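Local coordinates for thymidylate synthase 1 (Bacillus subtilis, PDB 1BKP), which catalyses the reductive methylation of dUMP to dTMP with methylenetetrahydrofolate as methyl donor and reductant, supplying a precursor for DNA synthesis, at residues L72-D84 / K97-L111. Sequence-based numbering, arbitrary orientation.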
loop_
_atom_site.group_PDB
_atom_site.type_symbol
_atom_site.label_atom_id
_atom_site.label_comp_id
_atom_site.label_asym_id
_atom_site.label_seq_id
_atom_site.Cartn_x
_atom_site.Cartn_y
_atom_site.Cartn_z
ATOM N N LEU A 72 -10.289 3.081 -18.887
ATOM C CA LEU A 72 -9.691 2.695 -20.186
ATOM C C LEU A 72 -8.600 3.660 -20.660
ATOM O O LEU A 72 -7.580 3.247 -21.189
ATOM C CB LEU A 72 -10.778 2.584 -21.272
ATOM C CG LEU A 72 -11.860 1.518 -20.964
ATOM C CD1 LEU A 72 -13.096 1.659 -21.992
ATOM C CD2 LEU A 72 -11.182 0.131 -21.119
ATOM N N TRP A 73 -8.798 4.941 -20.388
ATOM C CA TRP A 73 -7.868 5.989 -20.780
ATOM C C TRP A 73 -6.531 5.687 -20.021
ATOM O O TRP A 73 -5.434 5.834 -20.570
ATOM C CB TRP A 73 -8.433 7.344 -20.284
ATOM C CG TRP A 73 -7.559 8.528 -20.478
ATOM C CD1 TRP A 73 -6.989 8.939 -21.636
ATOM C CD2 TRP A 73 -7.159 9.486 -19.477
ATOM N NE1 TRP A 73 -6.249 10.097 -21.436
ATOM C CE2 TRP A 73 -6.365 10.462 -20.123
ATOM C CE3 TRP A 73 -7.407 9.620 -18.118
ATOM C CZ2 TRP A 73 -5.828 11.544 -19.447
ATOM C CZ3 TRP A 73 -6.858 10.724 -17.429
ATOM C CH2 TRP A 73 -6.101 11.647 -18.080
ATOM N N ILE A 74 -6.611 5.475 -18.704
ATOM C CA ILE A 74 -5.395 5.187 -17.932
ATOM C C ILE A 74 -4.722 3.794 -18.223
ATOM O O ILE A 74 -3.467 3.708 -18.497
ATOM C CB ILE A 74 -5.713 5.239 -16.402
ATOM C CG1 ILE A 74 -6.236 6.674 -15.982
ATOM C CG2 ILE A 74 -4.417 4.936 -15.531
ATOM C CD1 ILE A 74 -7.024 6.540 -14.548
ATOM N N TRP A 75 -5.516 2.736 -18.153
ATOM C CA TRP A 75 -4.989 1.366 -18.245
ATOM C C TRP A 75 -4.908 0.720 -19.627
ATOM O O TRP A 75 -3.997 -0.067 -19.852
ATOM C CB TRP A 75 -5.842 0.428 -17.385
ATOM C CG TRP A 75 -5.533 0.561 -15.879
ATOM C CD1 TRP A 75 -5.920 1.570 -14.993
ATOM C CD2 TRP A 75 -4.672 -0.320 -15.151
ATOM N NE1 TRP A 75 -5.331 1.338 -13.756
ATOM C CE2 TRP A 75 -4.573 0.187 -13.817
ATOM C CE3 TRP A 75 -3.991 -1.499 -15.493
ATOM C CZ2 TRP A 75 -3.816 -0.458 -12.827
ATOM C CZ3 TRP A 75 -3.224 -2.156 -14.480
ATOM C CH2 TRP A 75 -3.153 -1.631 -13.180
ATOM N N GLN A 76 -5.781 1.116 -20.549
ATOM C CA GLN A 76 -5.829 0.515 -21.874
ATOM C C GLN A 76 -5.134 1.395 -22.893
ATOM O O GLN A 76 -4.184 0.948 -23.539
ATOM C CB GLN A 76 -7.274 0.257 -22.319
ATOM C CG GLN A 76 -7.309 -0.628 -23.528
ATOM C CD GLN A 76 -8.674 -0.602 -24.132
ATOM O OE1 GLN A 76 -9.124 0.445 -24.520
ATOM N NE2 GLN A 76 -9.396 -1.746 -24.107
ATOM N N LEU A 77 -5.521 2.676 -22.998
ATOM C CA LEU A 77 -4.847 3.561 -23.938
ATOM C C LEU A 77 -3.521 3.980 -23.302
ATOM O O LEU A 77 -2.571 4.417 -24.003
ATOM C CB LEU A 77 -5.702 4.827 -24.198
ATOM C CG LEU A 77 -7.210 4.612 -24.550
ATOM C CD1 LEU A 77 -7.842 5.988 -25.056
ATOM C CD2 LEU A 77 -7.441 3.556 -25.487
ATOM N N LYS A 78 -3.442 3.973 -21.974
ATOM C CA LYS A 78 -2.207 4.390 -21.271
ATOM C C LYS A 78 -1.829 5.749 -21.751
ATOM O O LYS A 78 -0.649 6.027 -22.103
ATOM C CB LYS A 78 -1.064 3.376 -21.529
ATOM C CG LYS A 78 -1.331 2.067 -20.829
ATOM C CD LYS A 78 -0.392 0.836 -21.194
ATOM C CE LYS A 78 -0.675 0.226 -22.520
ATOM N NZ LYS A 78 -0.015 -1.142 -22.763
ATOM N N SER A 79 -2.766 6.679 -21.676
ATOM C CA SER A 79 -2.486 7.991 -22.263
ATOM C C SER A 79 -2.469 9.086 -21.220
ATOM O O SER A 79 -3.218 8.982 -20.259
ATOM C CB SER A 79 -3.623 8.320 -23.298
ATOM O OG SER A 79 -3.890 9.728 -23.392
ATOM N N ASN A 80 -1.664 10.130 -21.404
ATOM C CA ASN A 80 -1.684 11.201 -20.442
ATOM C C ASN A 80 -2.298 12.428 -21.161
ATOM O O ASN A 80 -2.187 13.517 -20.679
ATOM C CB ASN A 80 -0.254 11.555 -19.969
ATOM C CG ASN A 80 0.617 12.045 -21.066
ATOM O OD1 ASN A 80 0.315 11.892 -22.234
ATOM N ND2 ASN A 80 1.745 12.521 -20.705
ATOM N N ASP A 81 -2.968 12.206 -22.297
ATOM C CA ASP A 81 -3.507 13.337 -23.083
ATOM C C ASP A 81 -4.973 13.547 -22.784
ATOM O O ASP A 81 -5.792 12.731 -23.139
ATOM C CB ASP A 81 -3.317 13.074 -24.562
ATOM C CG ASP A 81 -3.930 14.161 -25.464
ATOM O OD1 ASP A 81 -4.316 15.227 -25.016
ATOM O OD2 ASP A 81 -4.041 13.920 -26.660
ATOM N N VAL A 82 -5.285 14.711 -22.236
ATOM C CA VAL A 82 -6.659 14.994 -21.864
ATOM C C VAL A 82 -7.590 15.038 -23.109
ATOM O O VAL A 82 -8.760 14.620 -23.048
ATOM C CB VAL A 82 -6.743 16.192 -20.947
ATOM C CG1 VAL A 82 -8.227 16.475 -20.612
ATOM C CG2 VAL A 82 -6.004 15.885 -19.602
ATOM N N ASN A 83 -6.998 15.350 -24.260
ATOM C CA ASN A 83 -7.777 15.364 -25.508
ATOM C C ASN A 83 -8.306 13.995 -25.797
ATOM O O ASN A 83 -9.438 13.876 -26.216
ATOM C CB ASN A 83 -6.948 15.923 -26.671
ATOM C CG ASN A 83 -6.423 17.328 -26.368
ATOM O OD1 ASN A 83 -7.195 18.288 -26.249
ATOM N ND2 ASN A 83 -5.110 17.443 -26.192
ATOM N N ASP A 84 -7.577 12.933 -25.460
ATOM C CA ASP A 84 -8.097 11.602 -25.695
ATOM C C ASP A 84 -9.321 11.386 -24.821
ATOM O O ASP A 84 -10.235 10.693 -25.179
ATOM C CB ASP A 84 -7.097 10.495 -25.304
ATOM C CG ASP A 84 -5.975 10.365 -26.234
ATOM O OD1 ASP A 84 -6.187 10.648 -27.425
ATOM O OD2 ASP A 84 -4.893 9.963 -25.781
ATOM N N LYS A 97 -5.339 20.023 -17.152
ATOM C CA LYS A 97 -4.674 20.065 -18.417
ATOM C C LYS A 97 -3.541 21.093 -18.451
ATOM O O LYS A 97 -3.699 22.231 -18.068
ATOM C CB LYS A 97 -5.687 20.419 -19.479
ATOM C CG LYS A 97 -5.329 20.026 -20.896
ATOM C CD LYS A 97 -6.503 20.395 -21.820
ATOM C CE LYS A 97 -6.224 20.153 -23.297
ATOM N NZ LYS A 97 -7.366 20.585 -24.173
ATOM N N GLN A 98 -2.369 20.641 -18.834
ATOM C CA GLN A 98 -1.194 21.479 -18.976
ATOM C C GLN A 98 -1.250 22.114 -20.375
ATOM O O GLN A 98 -2.171 21.836 -21.143
ATOM C CB GLN A 98 0.075 20.648 -18.760
ATOM C CG GLN A 98 0.323 20.232 -17.306
ATOM C CD GLN A 98 1.663 19.477 -17.062
ATOM O OE1 GLN A 98 2.043 19.250 -15.913
ATOM N NE2 GLN A 98 2.359 19.074 -18.136
ATOM N N GLU A 99 -0.267 22.970 -20.712
ATOM C CA GLU A 99 -0.287 23.665 -22.034
ATOM C C GLU A 99 -0.083 22.716 -23.214
ATOM O O GLU A 99 -0.449 23.070 -24.329
ATOM C CB GLU A 99 0.711 24.839 -22.087
ATOM C CG GLU A 99 0.590 25.892 -20.954
ATOM C CD GLU A 99 0.842 25.321 -19.521
ATOM O OE1 GLU A 99 1.992 24.920 -19.218
ATOM O OE2 GLU A 99 -0.112 25.276 -18.698
ATOM N N ASP A 100 0.602 21.578 -23.024
ATOM C CA ASP A 100 0.718 20.590 -24.112
ATOM C C ASP A 100 -0.497 19.662 -24.205
ATOM O O ASP A 100 -0.442 18.655 -24.895
ATOM C CB ASP A 100 1.951 19.697 -23.992
ATOM C CG ASP A 100 2.029 18.934 -22.620
ATOM O OD1 ASP A 100 1.064 18.962 -21.801
ATOM O OD2 ASP A 100 3.099 18.348 -22.350
ATOM N N GLY A 101 -1.562 19.960 -23.479
ATOM C CA GLY A 101 -2.752 19.128 -23.502
ATOM C C GLY A 101 -2.679 17.878 -22.574
ATOM O O GLY A 101 -3.684 17.181 -22.392
ATOM N N THR A 102 -1.518 17.628 -21.938
ATOM C CA THR A 102 -1.360 16.428 -21.060
ATOM C C THR A 102 -1.371 16.724 -19.553
ATOM O O THR A 102 -1.417 17.925 -19.100
ATOM C CB THR A 102 -0.004 15.781 -21.264
ATOM O OG1 THR A 102 0.997 16.603 -20.643
ATOM C CG2 THR A 102 0.286 15.616 -22.732
ATOM N N ILE A 103 -1.299 15.633 -18.766
ATOM C CA ILE A 103 -1.246 15.773 -17.301
ATOM C C ILE A 103 0.179 15.496 -16.862
ATOM O O ILE A 103 0.420 15.205 -15.745
ATOM C CB ILE A 103 -2.325 14.891 -16.511
ATOM C CG1 ILE A 103 -2.293 13.442 -17.013
ATOM C CG2 ILE A 103 -3.678 15.555 -16.690
ATOM C CD1 ILE A 103 -2.967 12.390 -16.109
ATOM N N GLY A 104 1.153 15.664 -17.769
ATOM C CA GLY A 104 2.529 15.407 -17.405
ATOM C C GLY A 104 2.797 13.904 -17.389
ATOM O O GLY A 104 2.089 13.124 -17.963
ATOM N N HIS A 105 3.743 13.496 -16.589
ATOM C CA HIS A 105 4.152 12.096 -16.583
ATOM C C HIS A 105 3.420 11.286 -15.525
ATOM O O HIS A 105 4.051 10.655 -14.748
ATOM C CB HIS A 105 5.671 12.086 -16.342
ATOM C CG HIS A 105 6.457 12.528 -17.527
ATOM N ND1 HIS A 105 7.808 12.291 -17.646
ATOM C CD2 HIS A 105 6.079 13.151 -18.674
ATOM C CE1 HIS A 105 8.241 12.754 -18.813
ATOM N NE2 HIS A 105 7.207 13.278 -19.460
ATOM N N ALA A 106 2.108 11.466 -15.424
ATOM C CA ALA A 106 1.259 10.809 -14.443
ATOM C C ALA A 106 0.335 9.806 -15.069
ATOM O O ALA A 106 0.086 9.754 -16.316
ATOM C CB ALA A 106 0.464 11.842 -13.795
ATOM N N TYR A 107 -0.244 9.012 -14.201
ATOM C CA TYR A 107 -1.206 8.026 -14.554
ATOM C C TYR A 107 -0.883 7.168 -15.743
ATOM O O TYR A 107 0.013 6.327 -15.670
ATOM C CB TYR A 107 -2.614 8.682 -14.662
ATOM C CG TYR A 107 -3.257 9.080 -13.353
ATOM C CD1 TYR A 107 -4.025 8.156 -12.621
ATOM C CD2 TYR A 107 -3.162 10.382 -12.851
ATOM C CE1 TYR A 107 -4.695 8.513 -11.429
ATOM C CE2 TYR A 107 -3.846 10.728 -11.654
ATOM C CZ TYR A 107 -4.598 9.793 -10.969
ATOM O OH TYR A 107 -5.278 10.123 -9.802
ATOM N N GLY A 108 -1.691 7.290 -16.801
ATOM C CA GLY A 108 -1.443 6.518 -17.989
ATOM C C GLY A 108 -0.028 6.552 -18.501
ATOM O O GLY A 108 0.438 5.570 -18.985
ATOM N N PHE A 109 0.668 7.670 -18.361
ATOM C CA PHE A 109 2.057 7.798 -18.809
ATOM C C PHE A 109 2.936 6.760 -18.074
ATOM O O PHE A 109 3.749 6.064 -18.706
ATOM C CB PHE A 109 2.578 9.191 -18.497
ATOM C CG PHE A 109 3.988 9.402 -18.975
ATOM C CD1 PHE A 109 4.225 9.790 -20.310
ATOM C CD2 PHE A 109 5.065 9.133 -18.139
ATOM C CE1 PHE A 109 5.562 9.891 -20.771
ATOM C CE2 PHE A 109 6.380 9.211 -18.598
ATOM C CZ PHE A 109 6.635 9.590 -19.917
ATOM N N GLN A 110 2.706 6.545 -16.771
ATOM C CA GLN A 110 3.517 5.604 -16.035
ATOM C C GLN A 110 3.240 4.170 -16.497
ATOM O O GLN A 110 4.132 3.331 -16.493
ATOM C CB GLN A 110 3.253 5.750 -14.537
ATOM C CG GLN A 110 3.910 7.092 -13.953
ATOM C CD GLN A 110 5.403 7.151 -14.231
ATOM O OE1 GLN A 110 6.086 6.108 -14.159
ATOM N NE2 GLN A 110 5.936 8.316 -14.542
ATOM N N LEU A 111 1.974 3.871 -16.764
ATOM C CA LEU A 111 1.558 2.512 -17.205
ATOM C C LEU A 111 2.030 2.127 -18.631
ATOM O O LEU A 111 2.019 0.916 -19.011
ATOM C CB LEU A 111 0.030 2.325 -17.100
ATOM C CG LEU A 111 -0.432 2.256 -15.608
ATOM C CD1 LEU A 111 -1.906 2.046 -15.486
ATOM C CD2 LEU A 111 0.311 1.194 -14.749
HETATM O O HOH W 1 -3.797 8.926 -17.581
#
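D81 and T102 face each other in a single antiparallel bridge, their CA atoms 4.3 Å apart. I103 N donates to N80 O at 3.0 Å, and V82 N donates to G101 O at 2.9 Å; these bonds flank D81 and T102, which makes them a non-hydrogen-bonded pair. At the other end the backbones close up again where K78 meets G108, the CA of which lies against I74 O in a CH...O contact. Between these two points one water bridges the chains, donating to S79 O and accepting from G108 N.

N80 carries the polar middle. Its CG sits between the backbone N and carbonyl carbon (chi1 62°), which lays the amide alongside F109 and lets ND2 reach G104 O at 2.8 Å. That bond is nearly straight at 168°; G104 O lies in the amide plane, while ND2 stands above the carbonyl plane. D81, the N-cap of helix 82-86, takes N83 N on OD1. N83 OD1 in turn accepts from K97 NZ at the end of an extended lysine chain.

On the apolar side, L111 CD1 rests over the face of W75, 3.7 Å from the centroid of the five-membered ring, and also meets CG2 of I74. V82 CG2 touches I103 CG2, and I103 CD1 reaches W73 CH2. W73 NE1 bonds to D81 O, tying the end of helix 64-75 to the start of helix 82-86.

I74 CD1 packs on Y107, whose side chain lies about 5 Å from that of the catalytic C160, which places the contact beside the active site. W93 meets the rings of both W73 and Y107 edge-to-face. Farther along, W75 is hydrogen-bonded to Y195 of helix 188-206, K78 NZ makes a salt bridge to D124 and a hydrogen bond to Y254, and helix 125-135 packs against W75, K78 and L111.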